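Long-range contact in GTP cyclohydrolase 1 type 2 homolog (Thermus thermophilus, PDB 2YYB), which is of unknown function but belongs to the GTP cyclohydrolase I type 2/NIF3 family and probably binds two divalent metal ions: residues 3-16 with 92-106. Numbering follows the deposited sequence.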
loop_
_atom_site.group_PDB
_atom_site.type_symbol
_atom_site.label_atom_id
_atom_site.label_comp_id
_atom_site.label_asym_id
_atom_site.label_seq_id
_atom_site.Cartn_x
_atom_site.Cartn_y
_atom_site.Cartn_z
ATOM N N ARG A 3 35.656 8.927 -16.840
ATOM C CA ARG A 3 34.548 9.085 -15.910
ATOM C C ARG A 3 33.732 7.824 -15.710
ATOM O O ARG A 3 33.277 7.540 -14.610
ATOM C CB ARG A 3 33.614 10.216 -16.369
ATOM C CG ARG A 3 32.196 10.165 -15.783
ATOM C CD ARG A 3 31.210 9.798 -16.874
ATOM N NE ARG A 3 30.992 10.943 -17.745
ATOM C CZ ARG A 3 30.604 10.881 -19.017
ATOM N NH1 ARG A 3 30.380 9.719 -19.608
ATOM N NH2 ARG A 3 30.441 12.004 -19.708
ATOM N N ASP A 4 33.539 7.070 -16.775
ATOM C CA ASP A 4 32.752 5.860 -16.680
ATOM C C ASP A 4 33.409 4.783 -15.809
ATOM O O ASP A 4 32.713 3.975 -15.195
ATOM C CB ASP A 4 32.442 5.360 -18.094
ATOM C CG ASP A 4 31.556 6.337 -18.865
ATOM O OD1 ASP A 4 31.694 6.445 -20.102
ATOM O OD2 ASP A 4 30.712 7.001 -18.223
ATOM N N GLU A 5 34.738 4.771 -15.739
ATOM C CA GLU A 5 35.417 3.792 -14.896
ATOM C C GLU A 5 35.338 4.261 -13.452
ATOM O O GLU A 5 35.172 3.459 -12.533
ATOM C CB GLU A 5 36.883 3.646 -15.283
ATOM C CG GLU A 5 37.099 3.253 -16.709
ATOM C CD GLU A 5 38.570 3.175 -17.048
ATOM O OE1 GLU A 5 39.367 3.895 -16.387
ATOM O OE2 GLU A 5 38.924 2.407 -17.978
ATOM N N LEU A 6 35.478 5.570 -13.264
ATOM C CA LEU A 6 35.390 6.155 -11.938
ATOM C C LEU A 6 33.993 5.845 -11.376
ATOM O O LEU A 6 33.862 5.437 -10.226
ATOM C CB LEU A 6 35.598 7.673 -11.995
ATOM C CG LEU A 6 36.437 8.334 -10.886
ATOM C CD1 LEU A 6 35.921 9.762 -10.617
ATOM C CD2 LEU A 6 36.381 7.497 -9.616
ATOM N N VAL A 7 32.952 6.017 -12.184
ATOM C CA VAL A 7 31.612 5.736 -11.701
ATOM C C VAL A 7 31.447 4.239 -11.381
ATOM O O VAL A 7 30.854 3.879 -10.359
ATOM C CB VAL A 7 30.534 6.190 -12.718
ATOM C CG1 VAL A 7 29.166 5.753 -12.252
ATOM C CG2 VAL A 7 30.558 7.705 -12.860
ATOM N N ARG A 8 31.988 3.378 -12.238
ATOM C CA ARG A 8 31.911 1.936 -12.030
ATOM C C ARG A 8 32.620 1.555 -10.735
ATOM O O ARG A 8 32.072 0.822 -9.904
ATOM C CB ARG A 8 32.567 1.202 -13.196
ATOM C CG ARG A 8 31.706 0.153 -13.871
ATOM C CD ARG A 8 31.790 0.316 -15.375
ATOM N NE ARG A 8 33.156 0.612 -15.803
ATOM C CZ ARG A 8 33.471 1.175 -16.969
ATOM N NH1 ARG A 8 32.510 1.500 -17.830
ATOM N NH2 ARG A 8 34.744 1.431 -17.269
ATOM N N TYR A 9 33.839 2.060 -10.560
ATOM C CA TYR A 9 34.595 1.767 -9.355
ATOM C C TYR A 9 33.810 2.192 -8.122
ATOM O O TYR A 9 33.575 1.380 -7.225
ATOM C CB TYR A 9 35.931 2.492 -9.357
ATOM C CG TYR A 9 36.711 2.295 -8.071
ATOM C CD1 TYR A 9 37.322 1.062 -7.775
ATOM C CD2 TYR A 9 36.862 3.342 -7.155
ATOM C CE1 TYR A 9 38.075 0.883 -6.595
ATOM C CE2 TYR A 9 37.607 3.169 -5.981
ATOM C CZ TYR A 9 38.211 1.939 -5.711
ATOM O OH TYR A 9 38.956 1.784 -4.566
ATOM N N LEU A 10 33.401 3.461 -8.079
ATOM C CA LEU A 10 32.650 3.977 -6.937
ATOM C C LEU A 10 31.402 3.171 -6.607
ATOM O O LEU A 10 31.156 2.858 -5.444
ATOM C CB LEU A 10 32.290 5.440 -7.159
ATOM C CG LEU A 10 33.537 6.325 -7.099
ATOM C CD1 LEU A 10 33.167 7.783 -7.352
ATOM C CD2 LEU A 10 34.181 6.162 -5.732
ATOM N N ASP A 11 30.618 2.822 -7.616
ATOM C CA ASP A 11 29.423 2.037 -7.361
ATOM C C ASP A 11 29.850 0.712 -6.722
ATOM O O ASP A 11 29.164 0.164 -5.852
ATOM C CB ASP A 11 28.674 1.771 -8.665
ATOM C CG ASP A 11 28.103 3.041 -9.285
ATOM O OD1 ASP A 11 27.739 2.998 -10.472
ATOM O OD2 ASP A 11 28.004 4.078 -8.590
ATOM N N ALA A 12 31.002 0.212 -7.148
ATOM C CA ALA A 12 31.518 -1.049 -6.632
ATOM C C ALA A 12 32.014 -0.905 -5.203
ATOM O O ALA A 12 31.565 -1.621 -4.303
ATOM C CB ALA A 12 32.646 -1.541 -7.515
ATOM N N TYR A 13 32.937 0.033 -5.014
ATOM C CA TYR A 13 33.554 0.303 -3.726
ATOM C C TYR A 13 32.560 0.611 -2.633
ATOM O O TYR A 13 32.739 0.182 -1.498
ATOM C CB TYR A 13 34.537 1.466 -3.859
ATOM C CG TYR A 13 35.301 1.794 -2.598
ATOM C CD1 TYR A 13 36.214 0.890 -2.047
ATOM C CD2 TYR A 13 35.123 3.015 -1.963
ATOM C CE1 TYR A 13 36.934 1.206 -0.891
ATOM C CE2 TYR A 13 35.831 3.345 -0.813
ATOM C CZ TYR A 13 36.736 2.441 -0.277
ATOM O OH TYR A 13 37.440 2.793 0.862
ATOM N N LEU A 14 31.522 1.370 -2.966
ATOM C CA LEU A 14 30.502 1.747 -1.997
ATOM C C LEU A 14 29.382 0.720 -2.035
ATOM O O LEU A 14 28.499 0.723 -1.184
ATOM C CB LEU A 14 29.959 3.138 -2.336
ATOM C CG LEU A 14 31.031 4.230 -2.446
ATOM C CD1 LEU A 14 30.434 5.485 -3.054
ATOM C CD2 LEU A 14 31.610 4.527 -1.074
ATOM N N ARG A 15 29.454 -0.174 -3.019
ATOM C CA ARG A 15 28.449 -1.210 -3.225
ATOM C C ARG A 15 27.055 -0.670 -2.933
ATOM O O ARG A 15 26.371 -1.107 -2.019
ATOM C CB ARG A 15 28.759 -2.458 -2.378
ATOM C CG ARG A 15 29.171 -2.199 -0.947
ATOM C CD ARG A 15 29.953 -3.382 -0.390
ATOM N NE ARG A 15 30.802 -2.965 0.723
ATOM C CZ ARG A 15 31.891 -3.614 1.134
ATOM N NH1 ARG A 15 32.281 -4.734 0.528
ATOM N NH2 ARG A 15 32.608 -3.128 2.144
ATOM N N ILE A 16 26.651 0.289 -3.752
ATOM C CA ILE A 16 25.365 0.945 -3.621
ATOM C C ILE A 16 24.175 0.038 -3.896
ATOM O O ILE A 16 23.027 0.451 -3.732
ATOM C CB ILE A 16 25.293 2.157 -4.570
ATOM C CG1 ILE A 16 25.382 1.685 -6.028
ATOM C CG2 ILE A 16 26.437 3.117 -4.253
ATOM C CD1 ILE A 16 25.094 2.764 -7.053
ATOM N N ASN A 92 30.660 16.561 -13.329
ATOM C CA ASN A 92 29.928 15.319 -13.107
ATOM C C ASN A 92 29.461 15.388 -11.654
ATOM O O ASN A 92 30.230 15.801 -10.784
ATOM C CB ASN A 92 30.839 14.100 -13.258
ATOM C CG ASN A 92 31.271 13.851 -14.682
ATOM O OD1 ASN A 92 30.483 13.443 -15.543
ATOM N ND2 ASN A 92 32.543 14.081 -14.939
ATOM N N LEU A 93 28.209 15.005 -11.396
ATOM C CA LEU A 93 27.661 15.011 -10.037
ATOM C C LEU A 93 27.417 13.580 -9.629
ATOM O O LEU A 93 26.599 12.893 -10.256
ATOM C CB LEU A 93 26.329 15.760 -9.952
ATOM C CG LEU A 93 25.865 15.931 -8.500
ATOM C CD1 LEU A 93 26.878 16.781 -7.742
ATOM C CD2 LEU A 93 24.498 16.570 -8.440
ATOM N N TYR A 94 28.140 13.142 -8.596
ATOM C CA TYR A 94 28.029 11.784 -8.061
ATOM C C TYR A 94 27.531 11.886 -6.605
ATOM O O TYR A 94 28.174 12.516 -5.743
ATOM C CB TYR A 94 29.392 11.081 -8.100
ATOM C CG TYR A 94 29.333 9.625 -7.706
ATOM C CD1 TYR A 94 29.096 8.644 -8.655
ATOM C CD2 TYR A 94 29.475 9.232 -6.381
ATOM C CE1 TYR A 94 29.001 7.286 -8.297
ATOM C CE2 TYR A 94 29.386 7.893 -6.004
ATOM C CZ TYR A 94 29.152 6.918 -6.969
ATOM O OH TYR A 94 29.111 5.579 -6.628
ATOM N N ALA A 95 26.391 11.269 -6.324
ATOM C CA ALA A 95 25.832 11.338 -4.981
ATOM C C ALA A 95 25.918 9.989 -4.254
ATOM O O ALA A 95 25.665 8.933 -4.846
ATOM C CB ALA A 95 24.359 11.840 -5.052
ATOM N N ALA A 96 26.289 10.040 -2.976
ATOM C CA ALA A 96 26.411 8.840 -2.138
ATOM C C ALA A 96 25.795 9.134 -0.768
ATOM O O ALA A 96 26.402 9.817 0.059
ATOM C CB ALA A 96 27.883 8.443 -1.985
ATOM N N HIS A 97 24.589 8.608 -0.540
ATOM C CA HIS A 97 23.860 8.836 0.706
ATOM C C HIS A 97 24.124 7.799 1.811
ATOM O O HIS A 97 25.146 7.861 2.509
ATOM C CB HIS A 97 22.363 8.886 0.416
ATOM C CG HIS A 97 21.546 9.402 1.556
ATOM N ND1 HIS A 97 20.177 9.265 1.608
ATOM C CD2 HIS A 97 21.898 10.097 2.665
ATOM C CE1 HIS A 97 19.718 9.855 2.697
ATOM N NE2 HIS A 97 20.743 10.370 3.358
ATOM N N LEU A 98 23.195 6.857 1.974
ATOM C CA LEU A 98 23.345 5.841 3.007
ATOM C C LEU A 98 24.651 5.056 2.886
ATOM O O LEU A 98 25.343 4.837 3.878
ATOM C CB LEU A 98 22.159 4.864 2.991
ATOM C CG LEU A 98 20.767 5.397 3.374
ATOM C CD1 LEU A 98 19.774 4.238 3.351
ATOM C CD2 LEU A 98 20.790 6.044 4.749
ATOM N N PRO A 99 25.013 4.632 1.665
ATOM C CA PRO A 99 26.247 3.869 1.484
ATOM C C PRO A 99 27.521 4.583 1.921
ATOM O O PRO A 99 28.481 3.933 2.328
ATOM C CB PRO A 99 26.222 3.522 -0.001
ATOM C CG PRO A 99 25.461 4.642 -0.593
ATOM C CD PRO A 99 24.343 4.853 0.375
ATOM N N LEU A 100 27.530 5.912 1.852
ATOM C CA LEU A 100 28.704 6.672 2.270
ATOM C C LEU A 100 28.611 6.801 3.779
ATOM O O LEU A 100 29.618 6.952 4.468
ATOM C CB LEU A 100 28.710 8.076 1.648
ATOM C CG LEU A 100 30.050 8.766 1.344
ATOM C CD1 LEU A 100 29.847 10.287 1.333
ATOM C CD2 LEU A 100 31.100 8.395 2.367
ATOM N N ASP A 101 27.384 6.762 4.289
ATOM C CA ASP A 101 27.153 6.861 5.723
ATOM C C ASP A 101 27.736 5.599 6.391
ATOM O O ASP A 101 28.560 5.691 7.308
ATOM C CB ASP A 101 25.635 7.008 6.006
ATOM C CG ASP A 101 25.213 8.466 6.245
ATOM O OD1 ASP A 101 24.059 8.854 5.959
ATOM O OD2 ASP A 101 26.042 9.249 6.737
ATOM N N ALA A 102 27.361 4.433 5.867
ATOM C CA ALA A 102 27.768 3.138 6.407
ATOM C C ALA A 102 29.153 2.598 6.103
ATOM O O ALA A 102 29.724 1.884 6.919
ATOM C CB ALA A 102 26.745 2.085 6.012
ATOM N N HIS A 103 29.696 2.910 4.938
ATOM C CA HIS A 103 31.002 2.372 4.572
ATOM C C HIS A 103 31.993 2.287 5.736
ATOM O O HIS A 103 32.237 3.282 6.427
ATOM C CB HIS A 103 31.624 3.187 3.445
ATOM C CG HIS A 103 32.654 2.431 2.671
ATOM N ND1 HIS A 103 32.331 1.599 1.621
ATOM C CD2 HIS A 103 33.995 2.328 2.836
ATOM C CE1 HIS A 103 33.427 1.016 1.172
ATOM N NE2 HIS A 103 34.450 1.441 1.893
ATOM N N GLU A 104 32.567 1.092 5.925
ATOM C CA GLU A 104 33.539 0.827 7.000
ATOM C C GLU A 104 34.930 1.445 6.809
ATOM O O GLU A 104 35.655 1.639 7.787
ATOM C CB GLU A 104 33.706 -0.688 7.237
ATOM C CG GLU A 104 34.736 -1.386 6.347
ATOM C CD GLU A 104 34.252 -1.591 4.921
ATOM O OE1 GLU A 104 35.111 -1.670 4.008
ATOM O OE2 GLU A 104 33.018 -1.683 4.714
ATOM N N GLU A 105 35.303 1.748 5.565
ATOM C CA GLU A 105 36.608 2.345 5.273
ATOM C C GLU A 105 36.600 3.872 5.222
ATOM O O GLU A 105 37.436 4.512 5.852
ATOM C CB GLU A 105 37.154 1.798 3.948
ATOM C CG GLU A 105 37.941 0.509 4.074
ATOM C CD GLU A 105 39.229 0.701 4.870
ATOM O OE1 GLU A 105 39.947 -0.301 5.105
ATOM O OE2 GLU A 105 39.528 1.858 5.258
ATOM N N VAL A 106 35.664 4.447 4.464
ATOM C CA VAL A 106 35.552 5.903 4.319
ATOM C C VAL A 106 34.195 6.461 4.779
ATOM O O VAL A 106 33.933 7.661 4.641
ATOM C CB VAL A 106 35.774 6.341 2.850
ATOM C CG1 VAL A 106 37.167 5.971 2.402
ATOM C CG2 VAL A 106 34.736 5.702 1.950
#
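Tyr94 OH donates a hydrogen bond to Asp11 OD2 over 2.7 Å, reaching the anti side of the carboxylate and lying 19° out of its plane. The acceptor sits at the edge of the phenol ring. With CG anti to the backbone N (chi1 -174°), Tyr94 rises from strand 92-95 to helix 3-13, whose axis runs nearly parallel to the strand, 10.8 Å away. Leu10 CD1 lies over one ring face in a CH-pi contact, 4.0 Å from the Tyr94 centroid and almost on the ring normal. Val7 CG1 and Leu14 CD1 meet the ring edge, and Leu14 CD1 also packs on Ala96 CB. With Tyr94 replaced by an alanine, Asp11 OD2 would probably lose this donor and a gap would open next to Leu10 and Leu14.

At the helix start, Asn92 OD1 accepts a hydrogen bond from Gly32 N and a weak one from Arg3 NE (3.4 Å); Arg3 NH2 bonds Gly32 O. Arg15, the C-prime residue of the Schellman motif that ends the helix, forms a salt bridge from NH2 to Glu104 OE2 at 3.0 Å, its hydrogen bond weak and strongly bent. His103 NE2 lies over a face of the Tyr13 ring, the planes inclined at 41°; His224 stacks with Tyr13.

The contact thus joins the N-terminal helix to strand 92-95, helix 98-102, which carries the predicted metal ligand Asp101, and the loop that follows. One short hydrogen bond inside an apolar cluster anchors its middle, with weaker polar links at the ends, fixing the Tyr94 phenol against helix 3-13.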